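Local coordinates for motility protein B (Helicobacter pylori, PDB 3CYP) that probably forms the flagellar motor stator with MotA and may fasten its torque-generating machinery to the cell wall through this periplasmic domain, at residues B[20-31]-B[69-78]. Numbering follows the deposited sequence. Where two conformers were deposited one is given.
Sequences MLYIERIAKIIQ and VMKVLIQYGV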
loop_
_atom_site.group_PDB
_atom_site.type_symbol
_atom_site.label_atom_id
_atom_site.label_comp_id
_atom_site.label_asym_id
_atom_site.label_seq_id
_atom_site.Cartn_x
_atom_site.Cartn_y
_atom_site.Cartn_z
ATOM N N MET B 20 -0.415 -0.088 -18.874
ATOM C CA MET B 20 -0.336 -1.504 -18.412
ATOM C C MET B 20 0.946 -2.145 -18.943
ATOM O O MET B 20 1.698 -2.809 -18.221
ATOM C CB MET B 20 -1.537 -2.308 -18.891
ATOM C CG MET B 20 -2.792 -1.941 -18.145
ATOM S SD MET B 20 -2.760 -2.420 -16.383
ATOM C CE MET B 20 -2.900 -4.226 -16.504
ATOM N N LEU B 21 1.225 -1.913 -20.217
ATOM C CA LEU B 21 2.409 -2.488 -20.835
ATOM C C LEU B 21 3.681 -1.968 -20.183
ATOM O O LEU B 21 4.636 -2.720 -20.010
ATOM C CB LEU B 21 2.481 -2.152 -22.312
ATOM C CG LEU B 21 1.648 -3.042 -23.200
ATOM C CD1 LEU B 21 1.514 -2.311 -24.566
ATOM C CD2 LEU B 21 2.305 -4.401 -23.310
ATOM N N TYR B 22 3.693 -0.699 -19.834
ATOM C CA TYR B 22 4.893 -0.086 -19.224
ATOM C C TYR B 22 5.016 -0.599 -17.782
ATOM O O TYR B 22 6.118 -1.018 -17.342
ATOM C CB TYR B 22 4.847 1.438 -19.296
ATOM C CG TYR B 22 6.091 2.170 -18.826
ATOM C CD1 TYR B 22 7.323 1.537 -18.724
ATOM C CD2 TYR B 22 6.038 3.518 -18.516
ATOM C CE1 TYR B 22 8.429 2.206 -18.302
ATOM C CE2 TYR B 22 7.139 4.208 -18.067
ATOM C CZ TYR B 22 8.355 3.549 -17.989
ATOM O OH TYR B 22 9.458 4.228 -17.547
ATOM N N ILE B 23 3.902 -0.636 -17.063
ATOM C CA ILE B 23 3.945 -1.217 -15.689
ATOM C C ILE B 23 4.461 -2.661 -15.705
ATOM O O ILE B 23 5.245 -3.075 -14.870
ATOM C CB ILE B 23 2.578 -1.136 -15.000
ATOM C CG1 ILE B 23 2.169 0.308 -14.775
ATOM C CG2 ILE B 23 2.590 -1.893 -13.646
ATOM C CD1 ILE B 23 0.735 0.485 -14.406
ATOM N N GLU B 24 4.080 -3.427 -16.734
ATOM C CA GLU B 24 4.525 -4.808 -16.853
ATOM C C GLU B 24 6.048 -4.867 -16.997
ATOM O O GLU B 24 6.686 -5.796 -16.488
ATOM C CB GLU B 24 3.855 -5.404 -18.104
ATOM C CG GLU B 24 4.118 -6.830 -18.428
ATOM C CD GLU B 24 3.360 -7.192 -19.713
ATOM O OE1 GLU B 24 2.153 -6.870 -19.762
ATOM O OE2 GLU B 24 3.985 -7.733 -20.651
ATOM N N ARG B 25 6.635 -3.934 -17.751
ATOM C CA ARG B 25 8.110 -3.925 -17.919
ATOM C C ARG B 25 8.800 -3.675 -16.585
ATOM O O ARG B 25 9.850 -4.262 -16.258
ATOM C CB ARG B 25 8.586 -2.866 -18.888
ATOM C CG ARG B 25 8.191 -3.063 -20.305
ATOM C CD ARG B 25 8.877 -2.014 -21.216
ATOM N NE ARG B 25 10.275 -2.308 -21.543
ATOM C CZ ARG B 25 10.997 -1.616 -22.454
ATOM N NH1 ARG B 25 10.472 -0.580 -23.084
ATOM N NH2 ARG B 25 12.239 -1.937 -22.736
ATOM N N ILE B 26 8.221 -2.745 -15.837
ATOM C CA ILE B 26 8.790 -2.402 -14.511
ATOM C C ILE B 26 8.628 -3.584 -13.524
ATOM O O ILE B 26 9.521 -3.891 -12.733
ATOM C CB ILE B 26 8.153 -1.089 -13.966
ATOM C CG1 ILE B 26 8.563 0.107 -14.857
ATOM C CG2 ILE B 26 8.494 -0.869 -12.487
ATOM C CD1 ILE B 26 10.080 0.449 -14.747
ATOM N N ALA B 27 7.499 -4.294 -13.563
ATOM C CA ALA B 27 7.309 -5.512 -12.742
ATOM C C ALA B 27 8.361 -6.529 -13.087
ATOM O O ALA B 27 8.941 -7.153 -12.203
ATOM C CB ALA B 27 5.871 -6.096 -12.942
ATOM N N LYS B 28 8.632 -6.684 -14.384
ATOM C CA LYS B 28 9.636 -7.609 -14.837
ATOM C C LYS B 28 10.968 -7.322 -14.184
ATOM O O LYS B 28 11.625 -8.242 -13.678
ATOM C CB LYS B 28 9.770 -7.527 -16.358
ATOM C CG LYS B 28 10.827 -8.451 -16.953
ATOM C CD LYS B 28 10.886 -8.191 -18.466
ATOM C CE LYS B 28 12.006 -8.977 -19.147
ATOM N NZ LYS B 28 12.213 -8.482 -20.560
ATOM N N ILE B 29 11.397 -6.068 -14.244
ATOM C CA ILE B 29 12.696 -5.660 -13.700
ATOM C C ILE B 29 12.709 -5.829 -12.187
ATOM O O ILE B 29 13.714 -6.224 -11.606
ATOM C CB ILE B 29 13.028 -4.177 -14.047
ATOM C CG1 ILE B 29 13.448 -4.021 -15.523
ATOM C CG2 ILE B 29 14.108 -3.607 -13.156
ATOM C CD1 ILE B 29 13.914 -5.293 -16.177
ATOM N N ILE B 30 11.591 -5.461 -11.540
ATOM C CA ILE B 30 11.550 -5.559 -10.080
ATOM C C ILE B 30 11.834 -6.975 -9.619
ATOM O O ILE B 30 12.572 -7.182 -8.661
ATOM C CB ILE B 30 10.257 -5.014 -9.495
ATOM C CG1 ILE B 30 10.187 -3.517 -9.708
ATOM C CG2 ILE B 30 10.136 -5.382 -8.009
ATOM C CD1 ILE B 30 8.831 -2.867 -9.425
ATOM N N GLN B 31 11.278 -7.967 -10.303
ATOM C CA GLN B 31 11.458 -9.339 -9.890
ATOM C C GLN B 31 12.896 -9.836 -10.063
ATOM O O GLN B 31 13.245 -10.883 -9.505
ATOM C CB GLN B 31 10.465 -10.210 -10.640
ATOM C CG GLN B 31 9.056 -9.862 -10.274
ATOM C CD GLN B 31 8.048 -10.640 -11.041
ATOM O OE1 GLN B 31 7.852 -11.833 -10.778
ATOM N NE2 GLN B 31 7.327 -9.960 -11.929
ATOM N N VAL B 69 -1.419 1.677 -9.408
ATOM C CA VAL B 69 -0.196 1.227 -10.061
ATOM C C VAL B 69 0.387 0.081 -9.243
ATOM O O VAL B 69 0.836 -0.948 -9.773
ATOM C CB VAL B 69 0.800 2.353 -10.287
ATOM C CG1 VAL B 69 2.189 1.786 -10.653
ATOM C CG2 VAL B 69 0.256 3.255 -11.424
ATOM N N MET B 70 0.448 0.263 -7.926
ATOM C CA MET B 70 0.988 -0.798 -7.036
ATOM C C MET B 70 0.233 -2.147 -7.186
ATOM O O MET B 70 0.858 -3.230 -7.244
ATOM C CB MET B 70 1.004 -0.340 -5.574
ATOM C CG MET B 70 1.846 -1.244 -4.740
ATOM S SD MET B 70 1.653 -0.907 -2.955
ATOM C CE MET B 70 -0.034 -1.436 -2.673
ATOM N N LYS B 71 -1.101 -2.080 -7.258
ATOM C CA LYS B 71 -1.913 -3.283 -7.436
ATOM C C LYS B 71 -1.549 -3.986 -8.717
ATOM O O LYS B 71 -1.420 -5.216 -8.745
ATOM C CB LYS B 71 -3.402 -2.951 -7.500
ATOM C CG LYS B 71 -3.982 -2.543 -6.193
ATOM C CD LYS B 71 -5.462 -2.899 -6.145
ATOM C CE LYS B 71 -6.279 -2.022 -7.008
ATOM N NZ LYS B 71 -7.731 -2.472 -6.867
ATOM N N VAL B 72 -1.337 -3.205 -9.796
ATOM C CA VAL B 72 -0.915 -3.794 -11.065
ATOM C C VAL B 72 0.431 -4.468 -10.994
ATOM O O VAL B 72 0.608 -5.601 -11.450
ATOM C CB VAL B 72 -0.979 -2.817 -12.232
ATOM C CG1 VAL B 72 -0.482 -3.518 -13.512
ATOM C CG2 VAL B 72 -2.429 -2.354 -12.410
ATOM N N LEU B 73 1.394 -3.827 -10.322
ATOM C CA LEU B 73 2.678 -4.485 -10.131
ATOM C C LEU B 73 2.525 -5.866 -9.444
ATOM O O LEU B 73 3.220 -6.852 -9.748
ATOM C CB LEU B 73 3.663 -3.637 -9.293
ATOM C CG LEU B 73 4.149 -2.374 -10.020
ATOM C CD1 LEU B 73 4.780 -1.357 -9.063
ATOM C CD2 LEU B 73 5.080 -2.751 -11.171
ATOM N N ILE B 74 1.672 -5.911 -8.441
ATOM C CA ILE B 74 1.433 -7.144 -7.707
ATOM C C ILE B 74 0.732 -8.189 -8.583
ATOM O O ILE B 74 1.085 -9.358 -8.569
ATOM C CB ILE B 74 0.647 -6.864 -6.407
ATOM C CG1 ILE B 74 1.546 -6.088 -5.447
ATOM C CG2 ILE B 74 0.108 -8.178 -5.758
ATOM C CD1 ILE B 74 0.781 -5.401 -4.268
ATOM N N GLN B 75 -0.215 -7.747 -9.376
ATOM C CA GLN B 75 -0.794 -8.640 -10.394
ATOM C C GLN B 75 0.239 -9.288 -11.309
ATOM O O GLN B 75 0.074 -10.414 -11.743
ATOM C CB GLN B 75 -1.815 -7.894 -11.261
ATOM C CG GLN B 75 -3.076 -7.523 -10.529
ATOM C CD GLN B 75 -4.082 -6.863 -11.443
ATOM O OE1 GLN B 75 -3.917 -5.715 -11.829
ATOM N NE2 GLN B 75 -5.129 -7.624 -11.850
ATOM N N TYR B 76 1.267 -8.522 -11.674
ATOM C CA TYR B 76 2.339 -9.009 -12.531
ATOM C C TYR B 76 3.440 -9.782 -11.765
ATOM O O TYR B 76 4.472 -10.159 -12.361
ATOM C CB TYR B 76 2.921 -7.845 -13.295
ATOM C CG TYR B 76 2.090 -7.315 -14.479
ATOM C CD1 TYR B 76 1.750 -5.971 -14.585
ATOM C CD2 TYR B 76 1.715 -8.168 -15.502
ATOM C CE1 TYR B 76 1.033 -5.475 -15.720
ATOM C CE2 TYR B 76 1.034 -7.698 -16.610
ATOM C CZ TYR B 76 0.702 -6.363 -16.721
ATOM O OH TYR B 76 0.018 -5.941 -17.858
ATOM N N GLY B 77 3.226 -10.015 -10.467
ATOM C CA GLY B 77 4.046 -10.916 -9.723
ATOM C C GLY B 77 5.046 -10.293 -8.774
ATOM O O GLY B 77 5.823 -11.016 -8.173
ATOM N N VAL B 78 5.006 -8.980 -8.600
ATOM C CA VAL B 78 5.916 -8.359 -7.624
ATOM C C VAL B 78 5.445 -8.747 -6.235
ATOM O O VAL B 78 4.261 -8.697 -5.922
ATOM C CB VAL B 78 6.037 -6.849 -7.794
ATOM C CG1 VAL B 78 6.979 -6.253 -6.650
ATOM C CG2 VAL B 78 6.570 -6.524 -9.152
#
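Leu73 pushes its CD2 methyl between Ile23, Ile26, Ala27 and Ile30, a knob-into-hole fit that serves as a compact example of how two helices pack in the OmpA-like domain of MotB. Helices 17-30 and 58-75 of this domain meet here with segment axes 9.0 Å apart at closest approach and crossing at -59°, and Ile23, Val72 and Leu73 pack through their methyl branches. Ile23 CG2, the branch anti to the backbone N, touches Leu73 CD2. The same Ile23 CG2 lies a close 3.5 Å from Val72 CG1; the two isoleucine branches divide their work, since CD1 turns to Val69 CG2. At the far end Ile30 CG2 meets Val78 CG1 at 3.5 Å. Phe5, on strand 5-6, packs against Ile23, Ile26 and Val69.

Nearer the surface the Tyr76 ring takes over. It crosses the Glu24 side chain at about a right angle: Glu24 CB stands over one face, 3.8 Å from the centroid, in a CH-pi contact, while Ile23 CG2 approaches the ring edge. Glu24 CG, anti to its own N (chi1 -178°), continues over the ring, bringing Glu24 OE1 to 3.0 Å from Tyr76 OH. At Ala27 the backbones come nearest, Ala27 CA lying 5.4 Å from Leu73 CA, and Ala27 CB sits 3.4 Å from Tyr76 CB.

Polar bonding is concentrated where helix 58-75 ends in a Schellman motif, with Gly77 at positive phi as the C-prime residue. There the Gln31 amide bridges the two segments: NE2 donates to Ala27 O, which also receives Gln31 N from the opposite face of its carbonyl plane. Gln31 NE2 also donates to Tyr76 O at 2.9 Å, through a bent N-H...O angle of 132°.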